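Local atomic coordinates of cellulosomal scaffoldin adaptor protein B (Acetivibrio cellulolyticus, PDB entry 4U3S), a protein that serves as an adaptor scaffoldin of the cellulosome, probably binding dockerin modules through cohesins such as the third type II cohesin domain described here. Residues 2-7 with 25-30; 29-34 with 107-112; 139-144 with 159-164. All coordinates share one frame; numbering follows the deposited sequence.

Interaction 1 (2-7 with 25-30); sequences ESYITM and KINKIT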
loop_
_atom_site.group_PDB
_atom_site.type_symbol
_atom_site.label_atom_id
_atom_site.label_comp_id
_atom_site.label_asym_id
_atom_site.label_seq_id
_atom_site.Cartn_x
_atom_site.Cartn_y
_atom_site.Cartn_z
ATOM N N GLU A 2 3.146 9.690 -26.907
ATOM C CA GLU A 2 3.889 8.413 -27.072
ATOM C C GLU A 2 4.276 7.789 -25.727
ATOM O O GLU A 2 5.084 6.842 -25.666
ATOM C CB GLU A 2 5.147 8.634 -27.927
ATOM C CG GLU A 2 5.616 7.374 -28.640
ATOM C CD GLU A 2 4.461 6.632 -29.301
ATOM O OE1 GLU A 2 3.995 5.625 -28.722
ATOM O OE2 GLU A 2 3.994 7.075 -30.375
ATOM N N SER A 3 3.696 8.295 -24.654
ATOM C CA SER A 3 4.048 7.812 -23.306
ATOM C C SER A 3 3.210 6.588 -22.947
ATOM O O SER A 3 2.008 6.550 -23.270
ATOM C CB SER A 3 3.803 8.927 -22.290
ATOM O OG SER A 3 4.548 10.070 -22.658
ATOM N N TYR A 4 3.808 5.610 -22.260
ATOM C CA TYR A 4 3.098 4.378 -21.939
ATOM C C TYR A 4 3.819 3.544 -20.917
ATOM O O TYR A 4 4.999 3.772 -20.631
ATOM C CB TYR A 4 2.871 3.502 -23.185
ATOM C CG TYR A 4 4.125 3.003 -23.890
ATOM C CD1 TYR A 4 4.823 1.907 -23.423
ATOM C CD2 TYR A 4 4.569 3.604 -25.077
ATOM C CE1 TYR A 4 5.966 1.459 -24.062
ATOM C CE2 TYR A 4 5.707 3.155 -25.723
ATOM C CZ TYR A 4 6.377 2.064 -25.221
ATOM O OH TYR A 4 7.509 1.601 -25.836
ATOM N N ILE A 5 3.069 2.591 -20.375
ATOM C CA ILE A 5 3.608 1.509 -19.576
ATOM C C ILE A 5 3.129 0.225 -20.251
ATOM O O ILE A 5 2.001 0.175 -20.790
ATOM C CB ILE A 5 3.192 1.577 -18.091
ATOM C CG1 ILE A 5 3.840 0.411 -17.317
ATOM C CG2 ILE A 5 1.668 1.551 -17.940
ATOM C CD1 ILE A 5 3.723 0.565 -15.828
ATOM N N THR A 6 3.969 -0.797 -20.266
ATOM C CA THR A 6 3.627 -2.040 -20.928
ATOM C C THR A 6 4.342 -3.175 -20.215
ATOM O O THR A 6 5.138 -2.937 -19.290
ATOM C CB THR A 6 4.001 -1.987 -22.427
ATOM O OG1 THR A 6 3.356 -3.053 -23.139
ATOM C CG2 THR A 6 5.510 -2.055 -22.629
ATOM N N MET A 7 4.009 -4.390 -20.613
ATOM C CA MET A 7 4.819 -5.580 -20.279
ATOM C C MET A 7 5.275 -6.263 -21.566
ATOM O O MET A 7 4.505 -6.404 -22.521
ATOM C CB MET A 7 4.009 -6.579 -19.459
ATOM C CG MET A 7 3.972 -6.326 -17.989
ATOM S SD MET A 7 3.065 -7.628 -17.108
ATOM C CE MET A 7 1.351 -7.163 -17.433
ATOM N N LYS A 25 7.860 -2.107 -18.446
ATOM C CA LYS A 25 8.667 -1.120 -19.157
ATOM C C LYS A 25 7.855 0.167 -19.283
ATOM O O LYS A 25 6.636 0.128 -19.511
ATOM C CB LYS A 25 9.030 -1.646 -20.537
ATOM C CG LYS A 25 9.983 -0.757 -21.301
ATOM C CD LYS A 25 9.751 -0.841 -22.802
ATOM C CE LYS A 25 10.683 0.102 -23.557
ATOM N NZ LYS A 25 10.492 1.543 -23.199
ATOM N N ILE A 26 8.504 1.303 -19.064
ATOM C CA ILE A 26 7.876 2.614 -19.327
ATOM C C ILE A 26 8.563 3.355 -20.465
ATOM O O ILE A 26 9.742 3.118 -20.804
ATOM C CB ILE A 26 7.773 3.524 -18.076
ATOM C CG1 ILE A 26 9.158 3.953 -17.594
ATOM C CG2 ILE A 26 7.045 2.793 -16.940
ATOM C CD1 ILE A 26 9.155 4.978 -16.478
ATOM N N ASN A 27 7.803 4.236 -21.090
ATOM C CA ASN A 27 8.325 5.070 -22.159
ATOM C C ASN A 27 7.845 6.469 -21.924
ATOM O O ASN A 27 6.641 6.714 -21.799
ATOM C CB ASN A 27 7.863 4.600 -23.531
ATOM C CG ASN A 27 8.620 5.287 -24.644
ATOM O OD1 ASN A 27 9.829 5.152 -24.730
ATOM N ND2 ASN A 27 7.936 6.069 -25.443
ATOM N N LYS A 28 8.802 7.387 -21.862
ATOM C CA LYS A 28 8.533 8.829 -21.770
ATOM C C LYS A 28 7.586 9.252 -20.643
ATOM O O LYS A 28 6.671 10.047 -20.871
ATOM C CB LYS A 28 8.035 9.366 -23.124
ATOM C CG LYS A 28 9.090 9.281 -24.214
ATOM C CD LYS A 28 8.510 9.613 -25.575
ATOM C CE LYS A 28 9.575 9.506 -26.651
ATOM N NZ LYS A 28 10.476 10.690 -26.645
ATOM N N ILE A 29 7.845 8.766 -19.436
ATOM C CA ILE A 29 7.113 9.208 -18.240
ATOM C C ILE A 29 7.888 10.344 -17.581
ATOM O O ILE A 29 8.948 10.116 -16.977
ATOM C CB ILE A 29 6.847 8.063 -17.277
ATOM C CG1 ILE A 29 6.211 6.869 -18.001
ATOM C CG2 ILE A 29 6.004 8.524 -16.092
ATOM C CD1 ILE A 29 4.878 7.154 -18.678
ATOM N N THR A 30 7.345 11.563 -17.687
ATOM C CA THR A 30 8.071 12.750 -17.252
ATOM C C THR A 30 8.457 12.694 -15.768
ATOM O O THR A 30 7.608 12.574 -14.907
ATOM C CB THR A 30 7.263 14.025 -17.539
ATOM O OG1 THR A 30 7.057 14.106 -18.949
ATOM C CG2 THR A 30 7.999 15.284 -17.055
#
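Strand 4-7 runs antiparallel to strand 25-27, the two directions 155° apart, so that Y4 and T6 form hydrogen-bonded pairs with N27 and K25, and I5 faces I26 in the non-hydrogen-bonded pair between them. Each hydrogen-bonded pair carries two N-H...O=C bonds, N27 N lying 2.9 Å from Y4 O. With its CG between backbone N and carbonyl carbon (chi1 62°), Y4 brings its ring alongside N27. N27 CB rests over the face of this ring, 3.5 Å from its centroid and shifted toward CZ and CE2, a CH-pi contact. Beyond CB the N27 amide passes close to CE2, and ND2 donates to E2 O at 3.0 Å. S3 carries the pairing on beyond N27: its OG gives a 2.8 Å hydrogen bond to K28 O, from above the carbonyl plane. On the other face I5 CG1 meets I26 CG2 at 4.0 Å, in an apolar layer that V37 and F32 help to form. T6 shares the face of Y4, and its OG1 is hydrogen-bonded to I160 O of strand 158-160. The arrangement is a beta hairpin, one of the building units of the jelly-roll beta sandwich characteristic of cohesin domains.

Interaction 2 (29-34 with 107-112); sequences ITNFSG and PEETGT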
loop_
_atom_site.group_PDB
_atom_site.type_symbol
_atom_site.label_atom_id
_atom_site.label_comp_id
_atom_site.label_asym_id
_atom_site.label_seq_id
_atom_site.Cartn_x
_atom_site.Cartn_y
_atom_site.Cartn_z
ATOM N N ILE A 29 7.845 8.766 -19.436
ATOM C CA ILE A 29 7.113 9.208 -18.240
ATOM C C ILE A 29 7.888 10.344 -17.581
ATOM O O ILE A 29 8.948 10.116 -16.977
ATOM C CB ILE A 29 6.847 8.063 -17.277
ATOM C CG1 ILE A 29 6.211 6.869 -18.001
ATOM C CG2 ILE A 29 6.004 8.524 -16.092
ATOM C CD1 ILE A 29 4.878 7.154 -18.678
ATOM N N THR A 30 7.345 11.563 -17.687
ATOM C CA THR A 30 8.071 12.750 -17.252
ATOM C C THR A 30 8.457 12.694 -15.768
ATOM O O THR A 30 7.608 12.574 -14.907
ATOM C CB THR A 30 7.263 14.025 -17.539
ATOM O OG1 THR A 30 7.057 14.106 -18.949
ATOM C CG2 THR A 30 7.999 15.284 -17.055
ATOM N N ASN A 31 9.748 12.819 -15.480
ATOM C CA ASN A 31 10.216 12.940 -14.092
ATOM C C ASN A 31 9.787 11.771 -13.191
ATOM O O ASN A 31 9.505 11.952 -12.010
ATOM C CB ASN A 31 9.793 14.298 -13.531
ATOM C CG ASN A 31 10.448 15.455 -14.280
ATOM O OD1 ASN A 31 11.537 15.302 -14.840
ATOM N ND2 ASN A 31 9.783 16.609 -14.309
ATOM N N PHE A 32 9.784 10.578 -13.773
ATOM C CA PHE A 32 9.342 9.339 -13.120
ATOM C C PHE A 32 10.124 9.035 -11.834
ATOM O O PHE A 32 11.363 9.046 -11.827
ATOM C CB PHE A 32 9.504 8.197 -14.104
ATOM C CG PHE A 32 9.219 6.855 -13.546
ATOM C CD1 PHE A 32 7.918 6.417 -13.334
ATOM C CD2 PHE A 32 10.261 5.992 -13.278
ATOM C CE1 PHE A 32 7.685 5.148 -12.822
ATOM C CE2 PHE A 32 10.026 4.733 -12.781
ATOM C CZ PHE A 32 8.737 4.303 -12.572
ATOM N N SER A 33 9.397 8.742 -10.762
ATOM C CA SER A 33 10.016 8.453 -9.459
ATOM C C SER A 33 9.568 7.150 -8.847
ATOM O O SER A 33 10.115 6.753 -7.813
ATOM C CB SER A 33 9.719 9.551 -8.451
ATOM O OG SER A 33 8.338 9.526 -8.033
ATOM N N GLY A 34 8.580 6.482 -9.444
ATOM C CA GLY A 34 8.074 5.242 -8.845
ATOM C C GLY A 34 6.842 4.698 -9.507
ATOM O O GLY A 34 6.108 5.436 -10.154
ATOM N N PRO A 107 16.462 13.167 -14.828
ATOM C CA PRO A 107 15.278 12.347 -14.634
ATOM C C PRO A 107 15.338 11.042 -15.383
ATOM O O PRO A 107 15.957 10.986 -16.457
ATOM C CB PRO A 107 14.151 13.213 -15.183
ATOM C CG PRO A 107 14.796 14.087 -16.184
ATOM C CD PRO A 107 16.191 14.330 -15.690
ATOM N N GLU A 108 14.743 10.002 -14.773
ATOM C CA GLU A 108 14.592 8.680 -15.373
ATOM C C GLU A 108 13.216 8.614 -16.003
ATOM O O GLU A 108 12.239 8.789 -15.305
ATOM C CB GLU A 108 14.714 7.603 -14.287
ATOM C CG GLU A 108 16.037 7.660 -13.565
ATOM C CD GLU A 108 16.169 6.569 -12.489
ATOM O OE1 GLU A 108 15.279 5.700 -12.401
ATOM O OE2 GLU A 108 17.121 6.614 -11.683
ATOM N N GLU A 109 13.115 8.443 -17.314
ATOM C CA GLU A 109 11.802 8.525 -17.938
ATOM C C GLU A 109 11.417 7.359 -18.822
ATOM O O GLU A 109 10.231 7.197 -19.144
ATOM C CB GLU A 109 11.706 9.831 -18.747
ATOM C CG GLU A 109 11.935 11.048 -17.872
ATOM C CD GLU A 109 11.820 12.379 -18.597
ATOM O OE1 GLU A 109 12.216 12.480 -19.790
ATOM O OE2 GLU A 109 11.352 13.331 -17.943
ATOM N N THR A 110 12.396 6.576 -19.245
ATOM C CA THR A 110 12.173 5.520 -20.188
ATOM C C THR A 110 13.081 4.373 -19.798
ATOM O O THR A 110 14.287 4.567 -19.580
ATOM C CB THR A 110 12.523 5.974 -21.641
ATOM O OG1 THR A 110 11.630 7.008 -22.057
ATOM C CG2 THR A 110 12.448 4.803 -22.617
ATOM N N GLY A 111 12.515 3.177 -19.728
ATOM C CA GLY A 111 13.270 1.967 -19.437
ATOM C C GLY A 111 12.476 0.943 -18.664
ATOM O O GLY A 111 11.310 1.144 -18.324
ATOM N N THR A 112 13.126 -0.176 -18.391
ATOM C CA THR A 112 12.489 -1.246 -17.619
ATOM C C THR A 112 12.458 -0.899 -16.147
ATOM O O THR A 112 13.361 -0.253 -15.635
ATOM C CB THR A 112 13.209 -2.570 -17.830
ATOM O OG1 THR A 112 14.528 -2.477 -17.295
ATOM C CG2 THR A 112 13.294 -2.937 -19.310
#
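E109 reaches I29 and N31 along the whole length of its side chain. Its CB lies 3.3 Å from I29 O, and CG stays just as near that carbonyl while moving on toward N31 N. The chain is extended beyond CG (chi2 -179°), which carries the carboxylate along the turn from I29 O to N31 N. At the tip OE2 accepts from N31 N at 3.0 Å; the N-H arrives on the anti side of the oxygen, 15° out of the carboxylate plane. The same OE2 brushes T30 CA, with T30 CG2 alongside. From the backbone of the same residue, E109 O accepts from I29 N at 2.9 Å. The carboxylate and carbonyl of one residue thus hold two N-H groups of the type II beta turn that runs from I29 to F32, with N31 at its positive-phi position. In the cohesin sandwich this turn is the passage from strand 19-27 in one sheet to strand 32-40 in the other. Beside it, N31 OD1 lies 3.4 Å from P107 CB, the two side chains side by side. Deeper in, F32 CB presses on E108 O at 3.0 Å, and that oxygen lies at the edge of the F32 ring, near its plane. The E108 carboxylate is used by other partners, OE2 by Y95 OH and OE1 by L69 N.

Interaction 3 (139-144 with 159-164); sequences GIIGTT and VIQPGE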
loop_
_atom_site.group_PDB
_atom_site.type_symbol
_atom_site.label_atom_id
_atom_site.label_comp_id
_atom_site.label_asym_id
_atom_site.label_seq_id
_atom_site.Cartn_x
_atom_site.Cartn_y
_atom_site.Cartn_z
ATOM N N GLY A 139 -6.090 4.095 -9.946
ATOM C CA GLY A 139 -5.252 3.511 -10.976
ATOM C C GLY A 139 -5.845 3.580 -12.367
ATOM O O GLY A 139 -7.068 3.646 -12.548
ATOM N N ILE A 140 -4.951 3.591 -13.345
ATOM C CA ILE A 140 -5.300 3.434 -14.744
ATOM C C ILE A 140 -5.015 1.969 -15.128
ATOM O O ILE A 140 -3.865 1.562 -15.236
ATOM C CB ILE A 140 -4.502 4.424 -15.613
ATOM C CG1 ILE A 140 -4.694 5.861 -15.116
ATOM C CG2 ILE A 140 -4.908 4.297 -17.078
ATOM C CD1 ILE A 140 -3.950 6.894 -15.932
ATOM N N ILE A 141 -6.078 1.194 -15.300
ATOM C CA ILE A 141 -6.005 -0.243 -15.517
ATOM C C ILE A 141 -4.945 -0.865 -14.605
ATOM O O ILE A 141 -4.055 -1.528 -15.091
ATOM C CB ILE A 141 -5.739 -0.621 -16.996
ATOM C CG1 ILE A 141 -6.596 0.226 -17.934
ATOM C CG2 ILE A 141 -6.048 -2.088 -17.217
ATOM C CD1 ILE A 141 -6.480 -0.142 -19.410
ATOM N N GLY A 142 -5.024 -0.615 -13.305
ATOM C CA GLY A 142 -4.110 -1.284 -12.356
ATOM C C GLY A 142 -2.707 -0.740 -12.293
ATOM O O GLY A 142 -1.813 -1.413 -11.816
ATOM N N THR A 143 -2.511 0.487 -12.803
ATOM C CA THR A 143 -1.212 1.131 -12.784
ATOM C C THR A 143 -1.284 2.496 -12.126
ATOM O O THR A 143 -2.231 3.281 -12.363
ATOM C CB THR A 143 -0.577 1.294 -14.199
ATOM O OG1 THR A 143 -1.253 2.306 -14.959
ATOM C CG2 THR A 143 -0.592 -0.015 -14.954
ATOM N N THR A 144 -0.269 2.792 -11.311
ATOM C CA THR A 144 -0.072 4.136 -10.801
ATOM C C THR A 144 1.388 4.507 -10.937
ATOM O O THR A 144 2.269 3.756 -10.499
ATOM C CB THR A 144 -0.502 4.273 -9.317
ATOM O OG1 THR A 144 0.189 3.306 -8.521
ATOM C CG2 THR A 144 -1.986 4.070 -9.150
ATOM N N VAL A 159 -1.804 2.436 -21.223
ATOM C CA VAL A 159 -1.465 1.104 -20.746
ATOM C C VAL A 159 -1.586 0.125 -21.911
ATOM O O VAL A 159 -2.652 -0.036 -22.527
ATOM C CB VAL A 159 -2.349 0.676 -19.578
ATOM C CG1 VAL A 159 -1.986 -0.734 -19.104
ATOM C CG2 VAL A 159 -2.181 1.661 -18.435
ATOM N N ILE A 160 -0.463 -0.518 -22.243
ATOM C CA ILE A 160 -0.457 -1.434 -23.368
ATOM C C ILE A 160 -0.248 -2.824 -22.803
ATOM O O ILE A 160 0.830 -3.141 -22.298
ATOM C CB ILE A 160 0.652 -1.101 -24.399
ATOM C CG1 ILE A 160 0.550 0.358 -24.830
ATOM C CG2 ILE A 160 0.568 -2.061 -25.566
ATOM C CD1 ILE A 160 1.817 0.901 -25.453
ATOM N N GLN A 161 -1.289 -3.643 -22.864
ATOM C CA GLN A 161 -1.236 -4.999 -22.351
ATOM C C GLN A 161 -0.359 -5.877 -23.258
ATOM O O GLN A 161 -0.314 -5.682 -24.483
ATOM C CB GLN A 161 -2.645 -5.604 -22.299
ATOM C CG GLN A 161 -3.652 -4.867 -21.426
ATOM C CD GLN A 161 -3.429 -5.029 -19.929
ATOM O OE1 GLN A 161 -2.386 -5.530 -19.446
ATOM N NE2 GLN A 161 -4.439 -4.644 -19.176
ATOM N N PRO A 162 0.315 -6.870 -22.654
ATOM C CA PRO A 162 1.125 -7.762 -23.467
ATOM C C PRO A 162 0.245 -8.721 -24.268
ATOM O O PRO A 162 -0.941 -8.893 -23.982
ATOM C CB PRO A 162 1.966 -8.493 -22.425
ATOM C CG PRO A 162 1.084 -8.581 -21.232
ATOM C CD PRO A 162 0.328 -7.260 -21.235
ATOM N N GLY A 163 0.825 -9.325 -25.285
ATOM C CA GLY A 163 0.142 -10.353 -26.013
ATOM C C GLY A 163 -0.059 -11.623 -25.215
ATOM O O GLY A 163 0.553 -11.836 -24.159
ATOM N N GLU A 164 -0.911 -12.482 -25.754
ATOM C CA GLU A 164 -1.263 -13.755 -25.140
ATOM C C GLU A 164 -0.043 -14.681 -25.066
ATOM O O GLU A 164 0.866 -14.577 -25.886
ATOM C CB GLU A 164 -2.368 -14.403 -25.980
ATOM C CG GLU A 164 -3.102 -15.550 -25.316
ATOM C CD GLU A 164 -4.297 -16.019 -26.130
ATOM O OE1 GLU A 164 -4.157 -16.174 -27.361
ATOM O OE2 GLU A 164 -5.376 -16.230 -25.540
#
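V159 fits against the turn from I140 to T143, and its CG2 does most of the touching. That methyl lies 3.6 Å from I140 O, almost as near to T143 OG1, and within van der Waals reach of I140 CG2, while V159 and T143 meet tip to tip. The polar atoms beneath it are already occupied: T143 OG1, brought back over its own turn by a chi1 of 72°, donates to I140 O at 2.7 Å along an in-plane lone pair. The same carbonyl also accepts from T143 N, and T143 OG1 is hydrogen-bonded to Y157 OH as well. F130 packs on both V159 and T143 and closes this tight part. Toward solvent the fit slackens. Exposed I141 brings its CD1 no nearer than 4.2 Å from V159 CB, and its CG2 methyl touches Q161 NE2 at 3.6 Å in plain van der Waals contact; the amide of Q161 is held by other bonds, OE1 by F130 N. No hydrogen bond links the two segments. I140 to T143 form a type I' beta turn, closed by backbone bonds in both directions between the end residues, as in a tight two-residue hairpin; through V159 it is set against strand 158-160 of the other sheet of the cohesin sandwich.

In the fold
Interactions 1 and 2 follow each other along the chain and share I29 and T30; their centres are about 8 Å apart, and K28 N bonds T110 OG1 between them. Both are partly buried, whereas interaction 3 lies at the surface. Interaction 1 is pairing inside a sheet, rich in backbone bonds and with a buried apolar face. Interaction 2 uses a carboxylate and a backbone carbonyl of E109 to hold a turn between sheets. Interaction 3 joins the sheets by van der Waals contact, with no hydrogen bond between its segments, yet I160 bonds to I5 and T6, tying it to interaction 1. Interactions 2 and 3 do not touch, although strands 32-40 and 143-147 are neighbours.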